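Local coordinates for protein glycosyl hydrolase, family 38 (Enterococcus faecalis, PDB 5KBP) that probably hydrolyses alpha-mannosidic linkages as a family 38 glycoside hydrolase, an alpha-mannosidase expected to bind carbohydrate and a metal ion, at residues 100-105 with 316-321; 322-327 with 409-414; 795-800 with 848-853; 841-846 with 859-864. All coordinates share one frame; numbering follows the deposited sequence.

Contact 1 (100-105 with 316-321); sequences SESNVR and QLENIA
Glu318 reaches from helix 304-332 to the first turn of helix 100-117 and lays its carboxylate against Glu101, a helix-to-helix contact that joins the family 38 N-terminal domain to the alpha-helical middle domain. The backbones stay apart, with 7.4 Å between the CA atoms of Glu101 and Glu318, so side chains do the touching. The packing part is carbon against carboxylate: CB of Glu101 sits 3.5 Å from CD of Glu318. With CG anti to its carbonyl carbon and the chain extended beyond it (chi2 162°), Glu318 spans the gap between the helices.

No direct hydrogen bond links the two segments. A water does so instead, accepting from the backbone N of Glu101 and donating to OE1 of Glu318 at 2.7 Å. OE2 of Glu318 lies 3.5 Å from OG of Ser102, and each of the two is hydrogen-bonded to OG of Ser99, while Arg315 forms a salt bridge with OE1 of Glu318.

The two acids are held with their charged ends apart: Glu101 bends at chi2 (-65°), and its carboxylate leads away, leaving OE1 of Glu101 6.2 Å from OE2 of Glu318. Arg846 makes a salt bridge to OE1 of Glu101, and Tyr693 and Thr832 hydrogen-bond OE2 of Glu101; this setting would be expected to favour a charged carboxylate. Arg105, one turn on, grips OE1 side-on and in its guanidinium plane: NE of Arg105 meets OE1 of Glu101 at 3.0 Å, nearly along the C-O axis, whereas NH1 comes from above the carboxylate plane at 3.2 Å.

Contact 2 (322-327 with 409-414); sequences EPLAAM and FNTSGY
The Phe409 ring carries the CD2 methyl of Leu324 over one face, 4.0 Å from CD2 of Phe409, in a helix-on-strand contact between helix 304-332 of the middle domain and the end of strand 404-410, where the C-terminal beta region begins. Leu390 of helix 362-393 also touches the Phe409 side chain. The leucine methyl is shared: CD2 of Leu324 is 3.7 Å from CG2 of Thr411, so one branch fills the corner between ring and threonine.

Thr411 turns its methyl to the leucine because CG2 stands anti to the carbonyl carbon. Its OG1, placed between backbone N and carbonyl carbon (chi1 55°), has its hydrogen-bond partner in the carbonyl of Asn319, one turn before Pro323. The proline packs on the threonine backbone, CG of Pro323 lying 4.0 Å from O of Thr411.

Beyond this apolar patch the chain is shaped by an Asx turn. OD1 of Asn410 takes two donors: the backbone N of Ser412 from above the carbonyl plane, and OG of Ser412 at 2.9 Å, in that plane on a lone pair. The amide's other end fixes its rotation, with ND2 of Asn410 donating to O of Tyr414 at 3.1 Å and an N-H...O angle of 162°.

Contact 3 (795-800 with 848-853); sequences QAYSAQ and FNLTAQ. With SO4 (sulfate ion), chain I.
Tyr797 and Phe848 approach from opposite directions, and the phenol oxygen is what meets the other ring: OH of Tyr797 lies 3.8 Å from CZ of Phe848, at the edge of the phenylalanine and in its plane. At that edge the nearest ring carbons, CZ of both residues, are 4.4 Å apart. Leu850 slides past the tyrosine in the reverse sense, bringing its CD2 to the tyrosine ring edge, 4.2 Å from CE2 of Tyr797. Phe848 holds CG between its backbone N and carbonyl carbon (chi1 69°), an orientation that carries the ring's far end to the phenol.

The CA atoms of Tyr797 and Leu850 are 12.2 Å apart; the tyrosine spans about half the distance from helix 789-799 to the end of strand 843-849 in the C-terminal beta-sandwich domain, and Phe848 and Leu850 the rest. The hydroxyl of Tyr797 is hydrogen-bonded to Asp690, and Phe718 meets its ring.

From the last strand residue, Asn849, an Asx turn and then an ST turn follow. OD1 of Asn849 accepts N and OG1 of Thr851 from the same face of its plane, the N bond being nearly straight at 171°; OG1 of Thr851 accepts the N of Gln853. A sulfate, probably from the crystallisation liquor, sits beside this loop, taking N of Ala852 on O4 and NE2 of Gln853 on O2, both at 3.0 Å.

Contact 4 (841-846 with 859-864); sequences NHLVVR and LHKETQ
Lys861 meets Leu843 through the middle of its aliphatic chain. From CB, which points toward strand 843-849, the chain runs through CG, placed anti to the backbone N (chi1 166°), and on to CD; there it meets the leucine, CD of Lys861 lying 3.7 Å from CD2 of Leu843. The two side chains cross at an angle, and CD alone of the lysine carbons comes within 4.2 Å of the opposite segment. The chain stays extended as far as CE and then bends at chi4 (53°), turning NZ to its salt-bridge partner Glu330 on helix 304-332. Thus the CD methylene packs on a buried leucine while the charge is carried to an acid on the helix.

Two residues along, a second, wholly apolar pair crosses in a similar way. CD2 of Leu859 rests 3.7 Å from CG1 of Val845 and 3.8 Å from CB of Val845. The paired CA atoms, Leu843 with Lys861 and Val845 with Leu859, are 9.7 Å and 9.1 Å apart, too far for strand pairing, and no hydrogen bond crosses the contact.

Lys861 also opens a type I' turn ending at Gln864, closed by Lys861 N to Gln864 O and Gln864 N to Lys861 O, both 2.9 Å. The weakly bonded leading strand of this two-residue beta hairpin faces strand 843-849, although strands 892-897 and 864-870 separate them in sheet order, which implies a curled antiparallel sheet in the C-terminal beta-sandwich domain.

In the fold
All four contacts are mainly between buried residues, but their chemistry shifts with position. Contact 1, its centre about 9 Å from the centre of the chain, is polar and water-bridged; contact 2, next along helix 304-332, is chiefly apolar. Salt bridges tie contact 1 to both contact 2 and contact 4. Contact 4 lies farthest out, its centre about 25 Å from the centre of the chain, and packs on contact 2 through Leu843 and Ala326. Contacts 3 and 4 share strand 843-849; contact 3 joins it to a helix by aromatic and aliphatic packing and reaches an exposed loop with sulfate. Tyr414 of contact 2 packs on Tyr797 of contact 3.

Contact 1 (100-105 with 316-321)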
loop_
_atom_site.group_PDB
_atom_site.type_symbol
_atom_site.label_atom_id
_atom_site.label_comp_id
_atom_site.label_asym_id
_atom_site.label_seq_id
_atom_site.Cartn_x
_atom_site.Cartn_y
_atom_site.Cartn_z
ATOM N N SER A 100 -18.915 15.763 1.840
ATOM C CA SER A 100 -19.971 16.177 0.922
ATOM C C SER A 100 -19.470 16.199 -0.516
ATOM O O SER A 100 -20.141 15.701 -1.428
ATOM C CB SER A 100 -20.503 17.553 1.328
ATOM O OG SER A 100 -21.065 17.522 2.628
ATOM N N GLU A 101 -18.286 16.773 -0.736
ATOM C CA GLU A 101 -17.729 16.827 -2.082
ATOM C C GLU A 101 -17.369 15.440 -2.594
ATOM O O GLU A 101 -17.543 15.152 -3.783
ATOM C CB GLU A 101 -16.508 17.745 -2.111
ATOM C CG GLU A 101 -16.854 19.221 -2.110
ATOM C CD GLU A 101 -17.591 19.641 -3.367
ATOM O OE1 GLU A 101 -17.260 19.122 -4.455
ATOM O OE2 GLU A 101 -18.504 20.486 -3.266
ATOM N N SER A 102 -16.865 14.567 -1.717
ATOM C CA SER A 102 -16.501 13.217 -2.144
ATOM C C SER A 102 -17.703 12.471 -2.711
ATOM O O SER A 102 -17.563 11.677 -3.649
ATOM C CB SER A 102 -15.892 12.441 -0.979
ATOM O OG SER A 102 -14.643 12.990 -0.604
ATOM N N ASN A 103 -18.892 12.713 -2.155
ATOM C CA ASN A 103 -20.103 12.140 -2.730
ATOM C C ASN A 103 -20.359 12.685 -4.127
ATOM O O ASN A 103 -20.810 11.952 -5.015
ATOM C CB ASN A 103 -21.297 12.418 -1.819
ATOM C CG ASN A 103 -21.292 11.551 -0.576
ATOM O OD1 ASN A 103 -21.556 10.350 -0.648
ATOM N ND2 ASN A 103 -21.002 12.154 0.570
ATOM N N VAL A 104 -20.077 13.971 -4.342
ATOM C CA VAL A 104 -20.283 14.574 -5.655
ATOM C C VAL A 104 -19.212 14.113 -6.636
ATOM O O VAL A 104 -19.509 13.809 -7.798
ATOM C CB VAL A 104 -20.326 16.109 -5.529
ATOM C CG1 VAL A 104 -20.108 16.769 -6.881
ATOM C CG2 VAL A 104 -21.653 16.554 -4.925
ATOM N N ARG A 105 -17.953 14.042 -6.189
ATOM C CA ARG A 105 -16.891 13.562 -7.069
ATOM C C ARG A 105 -17.132 12.123 -7.498
ATOM O O ARG A 105 -16.719 11.724 -8.593
ATOM C CB ARG A 105 -15.530 13.681 -6.383
ATOM C CG ARG A 105 -15.232 15.051 -5.803
ATOM C CD ARG A 105 -15.515 16.165 -6.797
ATOM N NE ARG A 105 -15.409 17.483 -6.180
ATOM C CZ ARG A 105 -14.285 18.189 -6.112
ATOM N NH1 ARG A 105 -14.280 19.381 -5.532
ATOM N NH2 ARG A 105 -13.164 17.704 -6.627
ATOM N N GLN A 316 -7.259 18.265 2.083
ATOM C CA GLN A 316 -6.086 18.569 1.271
ATOM C C GLN A 316 -6.451 18.771 -0.194
ATOM O O GLN A 316 -5.834 19.594 -0.880
ATOM C CB GLN A 316 -5.051 17.451 1.414
ATOM C CG GLN A 316 -3.792 17.645 0.589
ATOM C CD GLN A 316 -2.954 18.807 1.075
ATOM O OE1 GLN A 316 -2.815 19.026 2.277
ATOM N NE2 GLN A 316 -2.395 19.567 0.140
ATOM N N LEU A 317 -7.450 18.043 -0.688
ATOM C CA LEU A 317 -7.862 18.155 -2.081
ATOM C C LEU A 317 -8.929 19.227 -2.283
ATOM O O LEU A 317 -8.784 20.096 -3.148
ATOM C CB LEU A 317 -8.373 16.801 -2.588
ATOM C CG LEU A 317 -7.349 15.671 -2.717
ATOM C CD1 LEU A 317 -8.022 14.371 -3.134
ATOM C CD2 LEU A 317 -6.262 16.055 -3.707
ATOM N N GLU A 318 -10.001 19.182 -1.489
ATOM C CA GLU A 318 -11.131 20.079 -1.718
ATOM C C GLU A 318 -10.802 21.514 -1.326
ATOM O O GLU A 318 -11.191 22.458 -2.023
ATOM C CB GLU A 318 -12.354 19.593 -0.938
ATOM C CG GLU A 318 -12.714 18.138 -1.166
ATOM C CD GLU A 318 -13.620 17.592 -0.082
ATOM O OE1 GLU A 318 -14.063 18.386 0.776
ATOM O OE2 GLU A 318 -13.884 16.372 -0.080
ATOM N N ASN A 319 -10.089 21.700 -0.216
ATOM C CA ASN A 319 -9.948 23.010 0.401
ATOM C C ASN A 319 -8.528 23.560 0.355
ATOM O O ASN A 319 -8.299 24.673 0.839
ATOM C CB ASN A 319 -10.432 22.947 1.853
ATOM C CG ASN A 319 -11.805 22.313 1.978
ATOM O OD1 ASN A 319 -11.944 21.201 2.485
ATOM N ND2 ASN A 319 -12.827 23.018 1.509
ATOM N N ILE A 320 -7.574 22.823 -0.212
ATOM C CA ILE A 320 -6.202 23.309 -0.315
ATOM C C ILE A 320 -5.750 23.273 -1.770
ATOM O O ILE A 320 -5.567 24.320 -2.401
ATOM C CB ILE A 320 -5.242 22.489 0.568
ATOM C CG1 ILE A 320 -5.759 22.405 2.006
ATOM C CG2 ILE A 320 -3.854 23.106 0.545
ATOM C CD1 ILE A 320 -5.818 23.735 2.713
ATOM N N ALA A 321 -5.576 22.062 -2.309
ATOM C CA ALA A 321 -4.960 21.904 -3.624
ATOM C C ALA A 321 -5.813 22.527 -4.723
ATOM O O ALA A 321 -5.318 23.317 -5.535
ATOM C CB ALA A 321 -4.712 20.423 -3.908
HETATM O O HOH W 1 -16.716 18.430 1.453
#

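Contact 2 (322-327 with 409-414)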
loop_
_atom_site.group_PDB
_atom_site.type_symbol
_atom_site.label_atom_id
_atom_site.label_comp_id
_atom_site.label_asym_id
_atom_site.label_seq_id
_atom_site.Cartn_x
_atom_site.Cartn_y
_atom_site.Cartn_z
ATOM N N GLU A 322 -7.098 22.177 -4.770
ATOM C CA GLU A 322 -7.961 22.689 -5.835
ATOM C C GLU A 322 -8.132 24.203 -5.792
ATOM O O GLU A 322 -8.010 24.840 -6.853
ATOM C CB GLU A 322 -9.313 21.967 -5.796
ATOM C CG GLU A 322 -9.265 20.532 -6.294
ATOM C CD GLU A 322 -10.637 19.892 -6.365
ATOM O OE1 GLU A 322 -11.604 20.501 -5.864
ATOM O OE2 GLU A 322 -10.747 18.781 -6.926
ATOM N N PRO A 323 -8.420 24.842 -4.647
ATOM C CA PRO A 323 -8.520 26.314 -4.665
ATOM C C PRO A 323 -7.223 27.000 -5.057
ATOM O O PRO A 323 -7.250 27.998 -5.790
ATOM C CB PRO A 323 -8.932 26.653 -3.224
ATOM C CG PRO A 323 -9.575 25.411 -2.712
ATOM C CD PRO A 323 -8.802 24.292 -3.333
ATOM N N LEU A 324 -6.081 26.491 -4.589
ATOM C CA LEU A 324 -4.801 27.079 -4.972
ATOM C C LEU A 324 -4.524 26.876 -6.457
ATOM O O LEU A 324 -4.044 27.792 -7.136
ATOM C CB LEU A 324 -3.675 26.485 -4.127
ATOM C CG LEU A 324 -3.593 26.951 -2.673
ATOM C CD1 LEU A 324 -2.560 26.135 -1.907
ATOM C CD2 LEU A 324 -3.271 28.434 -2.601
ATOM N N ALA A 325 -4.822 25.683 -6.979
ATOM C CA ALA A 325 -4.625 25.434 -8.402
ATOM C C ALA A 325 -5.597 26.240 -9.254
ATOM O O ALA A 325 -5.251 26.640 -10.371
ATOM C CB ALA A 325 -4.765 23.942 -8.703
ATOM N N ALA A 326 -6.809 26.485 -8.748
ATOM C CA ALA A 326 -7.759 27.309 -9.486
ATOM C C ALA A 326 -7.267 28.748 -9.595
ATOM O O ALA A 326 -7.462 29.402 -10.626
ATOM C CB ALA A 326 -9.133 27.257 -8.820
ATOM N N MET A 327 -6.624 29.256 -8.540
ATOM C CA MET A 327 -6.046 30.594 -8.606
ATOM C C MET A 327 -4.781 30.608 -9.454
ATOM O O MET A 327 -4.535 31.566 -10.196
ATOM C CB MET A 327 -5.744 31.111 -7.198
ATOM C CG MET A 327 -6.960 31.249 -6.298
ATOM S SD MET A 327 -6.518 31.871 -4.664
ATOM C CE MET A 327 -8.099 31.781 -3.827
ATOM N N PHE A 409 -2.129 32.599 2.517
ATOM C CA PHE A 409 -3.319 32.334 1.722
ATOM C C PHE A 409 -4.459 31.870 2.618
ATOM O O PHE A 409 -4.262 31.037 3.508
ATOM C CB PHE A 409 -3.058 31.260 0.661
ATOM C CG PHE A 409 -2.063 31.659 -0.384
ATOM C CD1 PHE A 409 -0.708 31.454 -0.181
ATOM C CD2 PHE A 409 -2.480 32.216 -1.581
ATOM C CE1 PHE A 409 0.212 31.811 -1.146
ATOM C CE2 PHE A 409 -1.565 32.575 -2.549
ATOM C CZ PHE A 409 -0.217 32.372 -2.332
ATOM N N ASN A 410 -5.648 32.413 2.378
ATOM C CA ASN A 410 -6.883 31.886 2.951
ATOM C C ASN A 410 -7.568 31.110 1.834
ATOM O O ASN A 410 -8.130 31.700 0.911
ATOM C CB ASN A 410 -7.770 33.001 3.496
ATOM C CG ASN A 410 -9.036 32.474 4.168
ATOM O OD1 ASN A 410 -9.273 31.266 4.225
ATOM N ND2 ASN A 410 -9.846 33.386 4.697
ATOM N N THR A 411 -7.496 29.783 1.904
ATOM C CA THR A 411 -8.067 28.911 0.883
ATOM C C THR A 411 -9.464 28.422 1.254
ATOM O O THR A 411 -9.889 27.356 0.796
ATOM C CB THR A 411 -7.139 27.725 0.622
ATOM O OG1 THR A 411 -6.874 27.044 1.856
ATOM C CG2 THR A 411 -5.826 28.208 0.029
ATOM N N SER A 412 -10.187 29.182 2.073
ATOM C CA SER A 412 -11.542 28.838 2.473
ATOM C C SER A 412 -12.478 29.988 2.128
ATOM O O SER A 412 -12.049 31.070 1.718
ATOM C CB SER A 412 -11.623 28.516 3.973
ATOM O OG SER A 412 -11.603 29.698 4.758
ATOM N N GLY A 413 -13.774 29.738 2.296
ATOM C CA GLY A 413 -14.779 30.732 1.977
ATOM C C GLY A 413 -15.313 31.475 3.183
ATOM O O GLY A 413 -16.361 32.123 3.104
ATOM N N TYR A 414 -14.600 31.400 4.303
ATOM C CA TYR A 414 -15.026 32.030 5.543
ATOM C C TYR A 414 -13.980 33.029 6.015
ATOM O O TYR A 414 -12.791 32.903 5.704
ATOM C CB TYR A 414 -15.263 30.990 6.641
ATOM C CG TYR A 414 -15.951 29.737 6.156
ATOM C CD1 TYR A 414 -17.324 29.707 5.963
ATOM C CD2 TYR A 414 -15.225 28.584 5.887
ATOM C CE1 TYR A 414 -17.958 28.562 5.518
ATOM C CE2 TYR A 414 -15.851 27.434 5.441
ATOM C CZ TYR A 414 -17.218 27.429 5.259
ATOM O OH TYR A 414 -17.847 26.288 4.815
#

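Contact 3 (795-800 with 848-853)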
loop_
_atom_site.group_PDB
_atom_site.type_symbol
_atom_site.label_atom_id
_atom_site.label_comp_id
_atom_site.label_asym_id
_atom_site.label_seq_id
_atom_site.Cartn_x
_atom_site.Cartn_y
_atom_site.Cartn_z
ATOM N N GLN A 795 -17.204 28.566 11.255
ATOM C CA GLN A 795 -15.893 28.487 11.891
ATOM C C GLN A 795 -15.503 27.045 12.193
ATOM O O GLN A 795 -14.310 26.729 12.258
ATOM C CB GLN A 795 -15.876 29.325 13.170
ATOM C CG GLN A 795 -16.020 30.822 12.935
ATOM N N ALA A 796 -16.487 26.163 12.379
ATOM C CA ALA A 796 -16.182 24.743 12.523
ATOM C C ALA A 796 -15.647 24.168 11.218
ATOM O O ALA A 796 -14.701 23.371 11.225
ATOM C CB ALA A 796 -17.424 23.980 12.982
ATOM N N TYR A 797 -16.243 24.557 10.087
ATOM C CA TYR A 797 -15.668 24.209 8.792
ATOM C C TYR A 797 -14.294 24.842 8.621
ATOM O O TYR A 797 -13.379 24.224 8.064
ATOM C CB TYR A 797 -16.592 24.662 7.661
ATOM C CG TYR A 797 -17.946 23.994 7.634
ATOM C CD1 TYR A 797 -18.083 22.637 7.889
ATOM C CD2 TYR A 797 -19.091 24.724 7.344
ATOM C CE1 TYR A 797 -19.325 22.027 7.859
ATOM C CE2 TYR A 797 -20.335 24.125 7.312
ATOM C CZ TYR A 797 -20.447 22.776 7.570
ATOM O OH TYR A 797 -21.684 22.176 7.540
ATOM N N SER A 798 -14.135 26.080 9.097
ATOM C CA SER A 798 -12.888 26.808 8.892
ATOM C C SER A 798 -11.743 26.219 9.708
ATOM O O SER A 798 -10.578 26.356 9.320
ATOM C CB SER A 798 -13.087 28.282 9.242
ATOM O OG SER A 798 -11.922 29.033 8.959
ATOM N N ALA A 799 -12.050 25.565 10.831
ATOM C CA ALA A 799 -10.995 25.002 11.667
ATOM C C ALA A 799 -10.311 23.816 10.997
ATOM O O ALA A 799 -9.144 23.530 11.289
ATOM C CB ALA A 799 -11.565 24.591 13.025
ATOM N N GLN A 800 -11.013 23.117 10.103
ATOM C CA GLN A 800 -10.431 21.988 9.388
ATOM C C GLN A 800 -9.550 22.411 8.220
ATOM O O GLN A 800 -8.885 21.553 7.627
ATOM C CB GLN A 800 -11.536 21.061 8.872
ATOM C CG GLN A 800 -12.220 20.234 9.942
ATOM C CD GLN A 800 -13.123 19.166 9.356
ATOM O OE1 GLN A 800 -13.334 19.115 8.144
ATOM N NE2 GLN A 800 -13.656 18.303 10.213
ATOM N N PHE A 848 -23.699 25.705 -0.245
ATOM C CA PHE A 848 -25.042 25.242 0.073
ATOM C C PHE A 848 -25.612 26.049 1.228
ATOM O O PHE A 848 -24.877 26.547 2.084
ATOM C CB PHE A 848 -25.063 23.743 0.405
ATOM C CG PHE A 848 -24.389 23.390 1.700
ATOM C CD1 PHE A 848 -23.007 23.371 1.797
ATOM C CD2 PHE A 848 -25.139 23.052 2.815
ATOM C CE1 PHE A 848 -22.386 23.037 2.987
ATOM C CE2 PHE A 848 -24.524 22.715 4.006
ATOM C CZ PHE A 848 -23.146 22.708 4.092
ATOM N N ASN A 849 -26.937 26.171 1.238
ATOM C CA ASN A 849 -27.636 26.876 2.303
ATOM C C ASN A 849 -27.662 26.021 3.563
ATOM O O ASN A 849 -27.960 24.823 3.508
ATOM C CB ASN A 849 -29.061 27.216 1.864
ATOM C CG ASN A 849 -29.732 28.231 2.772
ATOM O OD1 ASN A 849 -29.305 28.456 3.907
ATOM N ND2 ASN A 849 -30.798 28.847 2.277
ATOM N N LEU A 850 -27.351 26.640 4.699
ATOM C CA LEU A 850 -27.377 25.956 5.982
ATOM C C LEU A 850 -28.739 26.012 6.661
ATOM O O LEU A 850 -28.980 25.239 7.594
ATOM C CB LEU A 850 -26.321 26.556 6.920
ATOM C CG LEU A 850 -24.851 26.421 6.516
ATOM C CD1 LEU A 850 -23.978 27.338 7.358
ATOM C CD2 LEU A 850 -24.397 24.979 6.657
ATOM N N THR A 851 -29.632 26.892 6.216
ATOM C CA THR A 851 -30.906 27.135 6.877
ATOM C C THR A 851 -32.062 26.675 5.994
ATOM O O THR A 851 -31.879 26.238 4.853
ATOM C CB THR A 851 -31.058 28.616 7.228
ATOM O OG1 THR A 851 -31.383 29.359 6.046
ATOM C CG2 THR A 851 -29.767 29.153 7.803
ATOM N N ALA A 852 -33.271 26.788 6.542
ATOM C CA ALA A 852 -34.499 26.460 5.833
ATOM C C ALA A 852 -35.176 27.687 5.237
ATOM O O ALA A 852 -36.333 27.598 4.814
ATOM C CB ALA A 852 -35.468 25.732 6.767
ATOM N N GLN A 853 -34.487 28.823 5.190
ATOM C CA GLN A 853 -35.032 30.053 4.637
ATOM C C GLN A 853 -34.311 30.426 3.349
ATOM O O GLN A 853 -33.146 30.072 3.141
ATOM C CB GLN A 853 -34.922 31.212 5.634
ATOM C CG GLN A 853 -35.961 31.193 6.742
ATOM C CD GLN A 853 -35.658 30.166 7.812
ATOM O OE1 GLN A 853 -36.498 29.326 8.135
ATOM N NE2 GLN A 853 -34.457 30.233 8.375
HETATM S S SO4 I . -33.891 27.517 10.522
HETATM O O1 SO4 I . -33.742 26.944 11.856
HETATM O O2 SO4 I . -32.918 28.591 10.337
HETATM O O3 SO4 I . -35.240 28.056 10.378
HETATM O O4 SO4 I . -33.672 26.481 9.516
#

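Contact 4 (841-846 with 859-864)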
loop_
_atom_site.group_PDB
_atom_site.type_symbol
_atom_site.label_atom_id
_atom_site.label_comp_id
_atom_site.label_asym_id
_atom_site.label_seq_id
_atom_site.Cartn_x
_atom_site.Cartn_y
_atom_site.Cartn_z
ATOM N N ASN A 841 -12.027 24.647 -18.453
ATOM C CA ASN A 841 -11.251 25.399 -17.466
ATOM C C ASN A 841 -12.064 26.504 -16.796
ATOM O O ASN A 841 -11.491 27.429 -16.212
ATOM C CB ASN A 841 -9.973 25.986 -18.083
ATOM C CG ASN A 841 -8.920 24.931 -18.359
ATOM O OD1 ASN A 841 -8.591 24.649 -19.511
ATOM N ND2 ASN A 841 -8.379 24.346 -17.298
ATOM N N HIS A 842 -13.392 26.430 -16.868
ATOM C CA HIS A 842 -14.232 27.392 -16.167
ATOM C C HIS A 842 -14.051 27.244 -14.663
ATOM O O HIS A 842 -13.928 26.133 -14.144
ATOM C CB HIS A 842 -15.704 27.184 -16.528
ATOM C CG HIS A 842 -16.014 27.394 -17.976
ATOM N ND1 HIS A 842 -15.283 28.239 -18.782
ATOM C CD2 HIS A 842 -16.982 26.867 -18.764
ATOM C CE1 HIS A 842 -15.786 28.224 -20.004
ATOM N NE2 HIS A 842 -16.818 27.399 -20.020
ATOM N N LEU A 843 -14.037 28.372 -13.957
ATOM C CA LEU A 843 -13.944 28.332 -12.504
ATOM C C LEU A 843 -15.255 27.819 -11.922
ATOM O O LEU A 843 -16.323 28.380 -12.190
ATOM C CB LEU A 843 -13.614 29.714 -11.944
ATOM C CG LEU A 843 -13.454 29.756 -10.422
ATOM C CD1 LEU A 843 -12.305 28.862 -9.976
ATOM C CD2 LEU A 843 -13.251 31.178 -9.930
ATOM N N VAL A 844 -15.178 26.752 -11.131
ATOM C CA VAL A 844 -16.346 26.124 -10.524
ATOM C C VAL A 844 -16.314 26.389 -9.026
ATOM O O VAL A 844 -15.313 26.104 -8.357
ATOM C CB VAL A 844 -16.392 24.614 -10.816
ATOM C CG1 VAL A 844 -17.550 23.967 -10.076
ATOM C CG2 VAL A 844 -16.508 24.367 -12.313
ATOM N N VAL A 845 -17.408 26.940 -8.504
ATOM C CA VAL A 845 -17.563 27.208 -7.081
ATOM C C VAL A 845 -18.888 26.612 -6.628
ATOM O O VAL A 845 -19.908 26.762 -7.308
ATOM C CB VAL A 845 -17.515 28.720 -6.774
ATOM C CG1 VAL A 845 -17.640 28.966 -5.278
ATOM C CG2 VAL A 845 -16.235 29.334 -7.318
ATOM N N ARG A 846 -18.875 25.935 -5.483
ATOM C CA ARG A 846 -20.074 25.301 -4.956
ATOM C C ARG A 846 -20.243 25.626 -3.480
ATOM O O ARG A 846 -19.288 25.555 -2.700
ATOM C CB ARG A 846 -20.036 23.781 -5.152
ATOM C CG ARG A 846 -21.207 23.047 -4.510
ATOM C CD ARG A 846 -21.446 21.682 -5.144
ATOM N NE ARG A 846 -20.210 20.926 -5.318
ATOM C CZ ARG A 846 -19.617 20.728 -6.492
ATOM N NH1 ARG A 846 -18.492 20.031 -6.561
ATOM N NH2 ARG A 846 -20.151 21.226 -7.600
ATOM N N LEU A 859 -22.506 35.832 -5.763
ATOM C CA LEU A 859 -21.082 35.527 -5.757
ATOM C C LEU A 859 -20.395 36.308 -6.868
ATOM O O LEU A 859 -20.876 36.327 -8.006
ATOM C CB LEU A 859 -20.846 34.026 -5.936
ATOM C CG LEU A 859 -19.414 33.506 -5.782
ATOM C CD1 LEU A 859 -18.965 33.578 -4.329
ATOM C CD2 LEU A 859 -19.299 32.086 -6.311
ATOM N N HIS A 860 -19.274 36.945 -6.539
ATOM C CA HIS A 860 -18.545 37.773 -7.487
ATOM C C HIS A 860 -17.074 37.382 -7.512
ATOM O O HIS A 860 -16.501 36.978 -6.496
ATOM C CB HIS A 860 -18.672 39.265 -7.147
ATOM C CG HIS A 860 -20.044 39.820 -7.364
ATOM N ND1 HIS A 860 -20.476 40.278 -8.590
ATOM C CD2 HIS A 860 -21.081 39.997 -6.511
ATOM C CE1 HIS A 860 -21.720 40.711 -8.484
ATOM N NE2 HIS A 860 -22.110 40.551 -7.232
ATOM N N LYS A 861 -16.472 37.513 -8.691
ATOM C CA LYS A 861 -15.046 37.284 -8.900
ATOM C C LYS A 861 -14.467 38.535 -9.546
ATOM O O LYS A 861 -14.717 38.800 -10.727
ATOM C CB LYS A 861 -14.805 36.051 -9.771
ATOM C CG LYS A 861 -13.385 35.933 -10.313
ATOM C CD LYS A 861 -13.205 34.653 -11.113
ATOM C CE LYS A 861 -12.076 34.778 -12.127
ATOM N NZ LYS A 861 -10.799 35.223 -11.506
ATOM N N GLU A 862 -13.700 39.302 -8.770
ATOM C CA GLU A 862 -13.137 40.575 -9.221
ATOM C C GLU A 862 -14.235 41.488 -9.764
ATOM O O GLU A 862 -14.127 42.058 -10.851
ATOM C CB GLU A 862 -12.037 40.353 -10.260
ATOM N N THR A 863 -15.312 41.608 -8.986
ATOM C CA THR A 863 -16.515 42.387 -9.272
ATOM C C THR A 863 -17.315 41.844 -10.452
ATOM O O THR A 863 -18.347 42.430 -10.802
ATOM C CB THR A 863 -16.214 43.873 -9.526
ATOM N N GLN A 864 -16.887 40.739 -11.072
ATOM C CA GLN A 864 -17.630 40.171 -12.190
ATOM C C GLN A 864 -18.556 39.070 -11.698
ATOM O O GLN A 864 -18.097 38.150 -11.005
ATOM C CB GLN A 864 -16.673 39.614 -13.241
#